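Local atomic coordinates of putative sarcosine dimethylglycine methyltransferase (Galdieria sulphuraria, PDB entry 2O57), a protein that probably transfers methyl groups from S-adenosylmethionine to sarcosine and dimethylglycine. Residues S140-P145 against L161-K166; G181-T186 against M289-S294. One frame throughout, in Å; residues are numbered along the deposited sequence.

Contact 1 of 2, residues S140-P145 against L161-K166; sequences SFLEIP and LHSPDK
Leu-142 and Asp-165 face each other with their CA atoms 7.7 Å apart, across two loops that run past one another without a backbone hydrogen bond between them. Residues 140-145 open with a type I beta turn from Ser-140 to Glu-143. Ser-140 OG accepts from the backbone N of Leu-142 at 3.0 Å, an ST turn that stiffens the bend from which Leu-142 projects.

The leucine gives the largest share of the contact. Its CG stands anti to the carbonyl carbon (chi1 -55°), and the CD2 branch does the touching: it lies 3.6 Å from Asp-165 O and 3.9 Å from Asp-165 CB, with Pro-164 O close by.

Both loops follow parallel strands of a Rossmann-like methyltransferase domain, 134-138 and 151-157, at the strand ends where this family generally binds its cofactor. Phe-141 reaches inward to Leu-89 and Ala-159, and touches residues of a glycine-rich motif of probable cofactor-binding type. Its ring meets Ser-163 obliquely, with CD2 4.2 Å from OG. That hydroxyl is engaged within its own loop, donating to a lone pair of Pro-164 O in the carbonyl plane at 3.0 Å. Asp-165 is the N-cap of helix 166-176, its OD2 accepting from Lys-168 N, while Leu-142 also packs on Lys-168 and Val-169 of that helix.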
loop_
_atom_site.group_PDB
_atom_site.type_symbol
_atom_site.label_atom_id
_atom_site.label_comp_id
_atom_site.label_asym_id
_atom_site.label_seq_id
_atom_site.Cartn_x
_atom_site.Cartn_y
_atom_site.Cartn_z
ATOM N N SER A 140 -27.849 -2.063 -6.759
ATOM C CA SER A 140 -26.751 -2.615 -7.537
ATOM C C SER A 140 -25.732 -1.517 -7.839
ATOM O O SER A 140 -26.133 -0.376 -8.060
ATOM C CB SER A 140 -27.350 -3.126 -8.842
ATOM O OG SER A 140 -26.352 -3.369 -9.808
ATOM N N PHE A 141 -24.432 -1.873 -7.889
ATOM C CA PHE A 141 -23.374 -0.928 -8.289
ATOM C C PHE A 141 -23.487 -0.553 -9.760
ATOM O O PHE A 141 -22.863 0.420 -10.179
ATOM C CB PHE A 141 -21.950 -1.503 -8.139
ATOM C CG PHE A 141 -21.644 -2.131 -6.813
ATOM C CD1 PHE A 141 -22.474 -1.950 -5.704
ATOM C CD2 PHE A 141 -20.476 -2.895 -6.677
ATOM C CE1 PHE A 141 -22.164 -2.528 -4.477
ATOM C CE2 PHE A 141 -20.154 -3.484 -5.465
ATOM C CZ PHE A 141 -21.005 -3.310 -4.352
ATOM N N LEU A 142 -24.243 -1.343 -10.536
ATOM C CA LEU A 142 -24.456 -1.057 -11.961
ATOM C C LEU A 142 -25.513 0.040 -12.143
ATOM O O LEU A 142 -25.601 0.655 -13.196
ATOM C CB LEU A 142 -24.840 -2.334 -12.714
ATOM C CG LEU A 142 -23.859 -3.499 -12.558
ATOM C CD1 LEU A 142 -24.294 -4.756 -13.350
ATOM C CD2 LEU A 142 -22.464 -3.070 -12.967
ATOM N N GLU A 143 -26.284 0.305 -11.087
ATOM C CA GLU A 143 -27.312 1.322 -11.131
ATOM C C GLU A 143 -27.465 1.980 -9.756
ATOM O O GLU A 143 -28.460 1.773 -9.036
ATOM C CB GLU A 143 -28.630 0.690 -11.593
ATOM C CG GLU A 143 -29.543 1.644 -12.347
ATOM C CD GLU A 143 -30.819 0.964 -12.840
ATOM O OE1 GLU A 143 -31.918 1.365 -12.363
ATOM O OE2 GLU A 143 -30.726 0.012 -13.672
ATOM N N ILE A 144 -26.471 2.774 -9.390
ATOM C CA ILE A 144 -26.470 3.386 -8.071
ATOM C C ILE A 144 -27.680 4.323 -8.020
ATOM O O ILE A 144 -27.806 5.210 -8.872
ATOM C CB ILE A 144 -25.135 4.106 -7.768
ATOM C CG1 ILE A 144 -23.944 3.112 -7.889
ATOM C CG2 ILE A 144 -25.213 4.767 -6.406
ATOM C CD1 ILE A 144 -22.518 3.766 -7.679
ATOM N N PRO A 145 -28.611 4.077 -7.062
ATOM C CA PRO A 145 -29.888 4.791 -7.058
ATOM C C PRO A 145 -29.707 6.167 -6.436
ATOM O O PRO A 145 -30.274 6.441 -5.383
ATOM C CB PRO A 145 -30.787 3.891 -6.180
ATOM C CG PRO A 145 -29.822 3.305 -5.154
ATOM C CD PRO A 145 -28.503 3.113 -5.941
ATOM N N LEU A 161 -15.111 -7.654 -6.343
ATOM C CA LEU A 161 -14.784 -9.043 -6.713
ATOM C C LEU A 161 -15.941 -9.751 -7.439
ATOM O O LEU A 161 -15.724 -10.406 -8.464
ATOM C CB LEU A 161 -14.351 -9.876 -5.466
ATOM C CG LEU A 161 -14.107 -11.396 -5.630
ATOM C CD1 LEU A 161 -12.939 -11.633 -6.542
ATOM C CD2 LEU A 161 -13.827 -12.071 -4.302
ATOM N N HIS A 162 -17.147 -9.621 -6.902
ATOM C CA HIS A 162 -18.313 -10.356 -7.385
ATOM C C HIS A 162 -19.082 -9.664 -8.513
ATOM O O HIS A 162 -19.950 -10.267 -9.184
ATOM C CB HIS A 162 -19.234 -10.624 -6.201
ATOM C CG HIS A 162 -18.537 -11.285 -5.050
ATOM N ND1 HIS A 162 -18.036 -12.569 -5.128
ATOM C CD2 HIS A 162 -18.235 -10.835 -3.809
ATOM C CE1 HIS A 162 -17.478 -12.892 -3.974
ATOM N NE2 HIS A 162 -17.578 -11.854 -3.159
ATOM N N SER A 163 -18.758 -8.399 -8.740
ATOM C CA SER A 163 -19.451 -7.628 -9.734
ATOM C C SER A 163 -19.011 -8.016 -11.128
ATOM O O SER A 163 -17.813 -7.991 -11.445
ATOM C CB SER A 163 -19.176 -6.150 -9.511
ATOM O OG SER A 163 -20.181 -5.381 -10.109
ATOM N N PRO A 164 -19.975 -8.422 -11.973
ATOM C CA PRO A 164 -19.576 -8.405 -13.361
ATOM C C PRO A 164 -19.693 -6.955 -13.859
ATOM O O PRO A 164 -20.051 -6.038 -13.081
ATOM C CB PRO A 164 -20.587 -9.335 -14.046
ATOM C CG PRO A 164 -21.838 -9.264 -13.175
ATOM C CD PRO A 164 -21.370 -8.867 -11.769
ATOM N N ASP A 165 -19.405 -6.754 -15.126
ATOM C CA ASP A 165 -19.424 -5.440 -15.712
ATOM C C ASP A 165 -18.670 -4.414 -14.877
ATOM O O ASP A 165 -19.234 -3.439 -14.412
ATOM C CB ASP A 165 -20.851 -4.997 -16.014
ATOM C CG ASP A 165 -20.905 -4.014 -17.143
ATOM O OD1 ASP A 165 -22.015 -3.771 -17.655
ATOM O OD2 ASP A 165 -19.822 -3.484 -17.513
ATOM N N LYS A 166 -17.380 -4.662 -14.700
ATOM C CA LYS A 166 -16.478 -3.740 -13.989
ATOM C C LYS A 166 -16.443 -2.352 -14.614
ATOM O O LYS A 166 -16.331 -1.372 -13.882
ATOM C CB LYS A 166 -15.057 -4.314 -13.877
ATOM C CG LYS A 166 -14.924 -5.702 -13.208
ATOM C CD LYS A 166 -14.860 -5.645 -11.697
ATOM C CE LYS A 166 -14.354 -6.982 -11.104
ATOM N NZ LYS A 166 -15.326 -8.083 -11.329
#

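Contact 2 of 2, residues G181-T186 against M289-S294; sequences GVMAIT and MLFRKS
The antiparallel strand 284-293, inserted between 181-190 and the edge strand 226-233 in the order 3-2-1-4-5-7-6 of a class I methyltransferase, is represented here by Met-289 to Lys-293 against Gly-181 to Ile-185. The axes run 4.6 Å apart at 161°. Met-183 with Phe-291 and Ile-185 with Met-289 are hydrogen-bonded pairs, each tied by two N-H...O bonds between backbone N and O, as from Phe-291 N to Met-183 O at 2.9 Å; Lys-293 N adds a fifth bond to Gly-181 O. At the non-hydrogen-bonded pairs the strands draw closer, and CA-H...O contacts such as Leu-290 CA to Met-183 O, 3.2 Å, fill in.

On one face of the sheet the CD2-CE2 side of the Phe-291 ring meets two methyl ends. Met-183, a selenomethionine, lies alongside it and brings CE to 3.7 Å from CD2, its chain bent at chi3 (73°). The Ile-185 side chain runs obliquely to that of Phe-291, and its CD1 meets the ring edge, in plane, 3.9 Å from CE2. Selenomethionine Met-289 runs beside Ile-185, its SE 4.1 Å from that same CD1.

The other face pairs Ala-184 CB with Leu-290 CG at 3.9 Å, while Val-182 CG2 sits over one face of the Arg-292 guanidinium, offset toward the rim, 3.3 Å from NH1. The guanidinium N-H groups bond to other partners: NH1 to Arg-180 O, NH2 weakly to Thr-77 O.

Helix 214-223 covers the Phe-291 face through Tyr-217 and Ala-221, and helix 59-76 the Val-182 face through Leu-74; strand 151-157 bonds to the far edge of 181-186, and strand 226-233 flanks 289-293.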
loop_
_atom_site.group_PDB
_atom_site.type_symbol
_atom_site.label_atom_id
_atom_site.label_comp_id
_atom_site.label_asym_id
_atom_site.label_seq_id
_atom_site.Cartn_x
_atom_site.Cartn_y
_atom_site.Cartn_z
ATOM N N GLY A 181 -13.934 14.409 -5.760
ATOM C CA GLY A 181 -14.257 13.318 -4.837
ATOM C C GLY A 181 -13.268 12.173 -4.903
ATOM O O GLY A 181 -12.612 11.967 -5.926
ATOM N N VAL A 182 -13.148 11.414 -3.811
ATOM C CA VAL A 182 -12.096 10.415 -3.722
ATOM C C VAL A 182 -12.737 9.046 -3.469
ATOM O O VAL A 182 -13.676 8.938 -2.671
ATOM C CB VAL A 182 -11.043 10.781 -2.615
ATOM C CG1 VAL A 182 -10.011 9.639 -2.394
ATOM C CG2 VAL A 182 -10.257 12.040 -3.024
HETATM N N MSE A 183 -12.242 8.013 -4.147
HETATM C CA MSE A 183 -12.738 6.672 -3.870
HETATM C C MSE A 183 -11.637 5.794 -3.314
HETATM O O MSE A 183 -10.557 5.695 -3.918
HETATM C CB MSE A 183 -13.291 6.028 -5.138
HETATM C CG MSE A 183 -13.650 4.549 -4.917
HETATM SE SE MSE A 183 -14.911 3.791 -6.191
HETATM C CE MSE A 183 -13.805 3.661 -7.694
ATOM N N ALA A 184 -11.925 5.105 -2.216
ATOM C CA ALA A 184 -10.988 4.130 -1.652
ATOM C C ALA A 184 -11.601 2.732 -1.755
ATOM O O ALA A 184 -12.711 2.492 -1.256
ATOM C CB ALA A 184 -10.637 4.475 -0.184
ATOM N N ILE A 185 -10.888 1.808 -2.406
ATOM C CA ILE A 185 -11.380 0.428 -2.564
ATOM C C ILE A 185 -10.343 -0.579 -2.149
ATOM O O ILE A 185 -9.117 -0.286 -2.156
ATOM C CB ILE A 185 -11.847 0.080 -4.009
ATOM C CG1 ILE A 185 -10.659 0.040 -5.010
ATOM C CG2 ILE A 185 -12.917 1.053 -4.457
ATOM C CD1 ILE A 185 -11.051 -0.580 -6.370
ATOM N N THR A 186 -10.826 -1.754 -1.749
ATOM C CA THR A 186 -9.983 -2.933 -1.555
ATOM C C THR A 186 -10.686 -4.096 -2.280
ATOM O O THR A 186 -11.910 -4.074 -2.427
ATOM C CB THR A 186 -9.706 -3.318 -0.035
ATOM O OG1 THR A 186 -10.893 -3.826 0.634
ATOM C CG2 THR A 186 -9.019 -2.213 0.754
HETATM N N MSE A 289 -6.701 0.506 -3.573
HETATM C CA MSE A 289 -6.481 1.657 -4.448
HETATM C C MSE A 289 -7.234 2.898 -3.997
HETATM O O MSE A 289 -8.302 2.799 -3.427
HETATM C CB MSE A 289 -6.919 1.363 -5.878
HETATM C CG MSE A 289 -6.577 -0.044 -6.355
HETATM SE SE MSE A 289 -7.284 -0.553 -8.071
HETATM C CE MSE A 289 -6.175 0.569 -9.260
ATOM N N LEU A 290 -6.677 4.066 -4.298
ATOM C CA LEU A 290 -7.408 5.313 -4.131
ATOM C C LEU A 290 -7.399 6.059 -5.445
ATOM O O LEU A 290 -6.377 6.104 -6.164
ATOM C CB LEU A 290 -6.818 6.178 -3.036
ATOM C CG LEU A 290 -7.271 5.873 -1.602
ATOM C CD1 LEU A 290 -6.422 4.651 -1.044
ATOM C CD2 LEU A 290 -6.968 7.125 -0.867
ATOM N N PHE A 291 -8.549 6.631 -5.762
ATOM C CA PHE A 291 -8.739 7.371 -7.000
ATOM C C PHE A 291 -9.265 8.741 -6.662
ATOM O O PHE A 291 -9.880 8.925 -5.607
ATOM C CB PHE A 291 -9.801 6.706 -7.878
ATOM C CG PHE A 291 -9.552 5.251 -8.182
ATOM C CD1 PHE A 291 -8.748 4.879 -9.256
ATOM C CD2 PHE A 291 -10.165 4.259 -7.420
ATOM C CE1 PHE A 291 -8.544 3.524 -9.561
ATOM C CE2 PHE A 291 -9.980 2.907 -7.723
ATOM C CZ PHE A 291 -9.166 2.542 -8.792
ATOM N N ARG A 292 -9.041 9.701 -7.550
ATOM C CA ARG A 292 -9.747 10.962 -7.447
ATOM C C ARG A 292 -10.441 11.283 -8.771
ATOM O O ARG A 292 -9.901 11.014 -9.845
ATOM C CB ARG A 292 -8.808 12.099 -7.036
ATOM C CG ARG A 292 -9.533 13.427 -6.767
ATOM C CD ARG A 292 -8.609 14.605 -6.448
ATOM N NE ARG A 292 -7.857 14.506 -5.196
ATOM C CZ ARG A 292 -8.297 14.819 -3.969
ATOM N NH1 ARG A 292 -9.563 15.227 -3.732
ATOM N NH2 ARG A 292 -7.448 14.704 -2.961
ATOM N N LYS A 293 -11.650 11.832 -8.694
ATOM C CA LYS A 293 -12.351 12.312 -9.880
ATOM C C LYS A 293 -11.753 13.660 -10.379
ATOM O O LYS A 293 -12.202 14.754 -9.991
ATOM C CB LYS A 293 -13.848 12.464 -9.615
ATOM C CG LYS A 293 -14.646 12.833 -10.858
ATOM C CD LYS A 293 -16.180 12.736 -10.601
ATOM C CE LYS A 293 -16.990 13.374 -11.731
ATOM N NZ LYS A 293 -18.475 13.244 -11.454
ATOM N N SER A 294 -10.714 13.545 -11.201
ATOM C CA SER A 294 -9.990 14.686 -11.787
ATOM C C SER A 294 -9.127 14.124 -12.899
ATOM O O SER A 294 -8.789 12.928 -12.898
ATOM C CB SER A 294 -9.085 15.409 -10.761
ATOM O OG SER A 294 -8.139 14.508 -10.208
#

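In the fold
Contact 1 is a surface meeting of loops and contact 2 a buried pairing of strands; their centres lie about 16 Å apart and their nearest atoms about 6 Å, without touching. Strand 151-157 relates them: it leads into the 161-166 loop of contact 1 and hydrogen-bonds to residues 181-186 of contact 2. Helix 214-223 is likewise shared, touched by Lys-166, at the end of the 161-166 segment, and by Phe-291 of contact 2. Their chemistry follows their place. Main-chain bonds and apolar packing join segments 103 residues apart in the sheet, whereas the loops, 16 residues apart, touch mainly through one leucine branch and share no hydrogen bond, their polar groups bonding within each loop or to other parts of the chain.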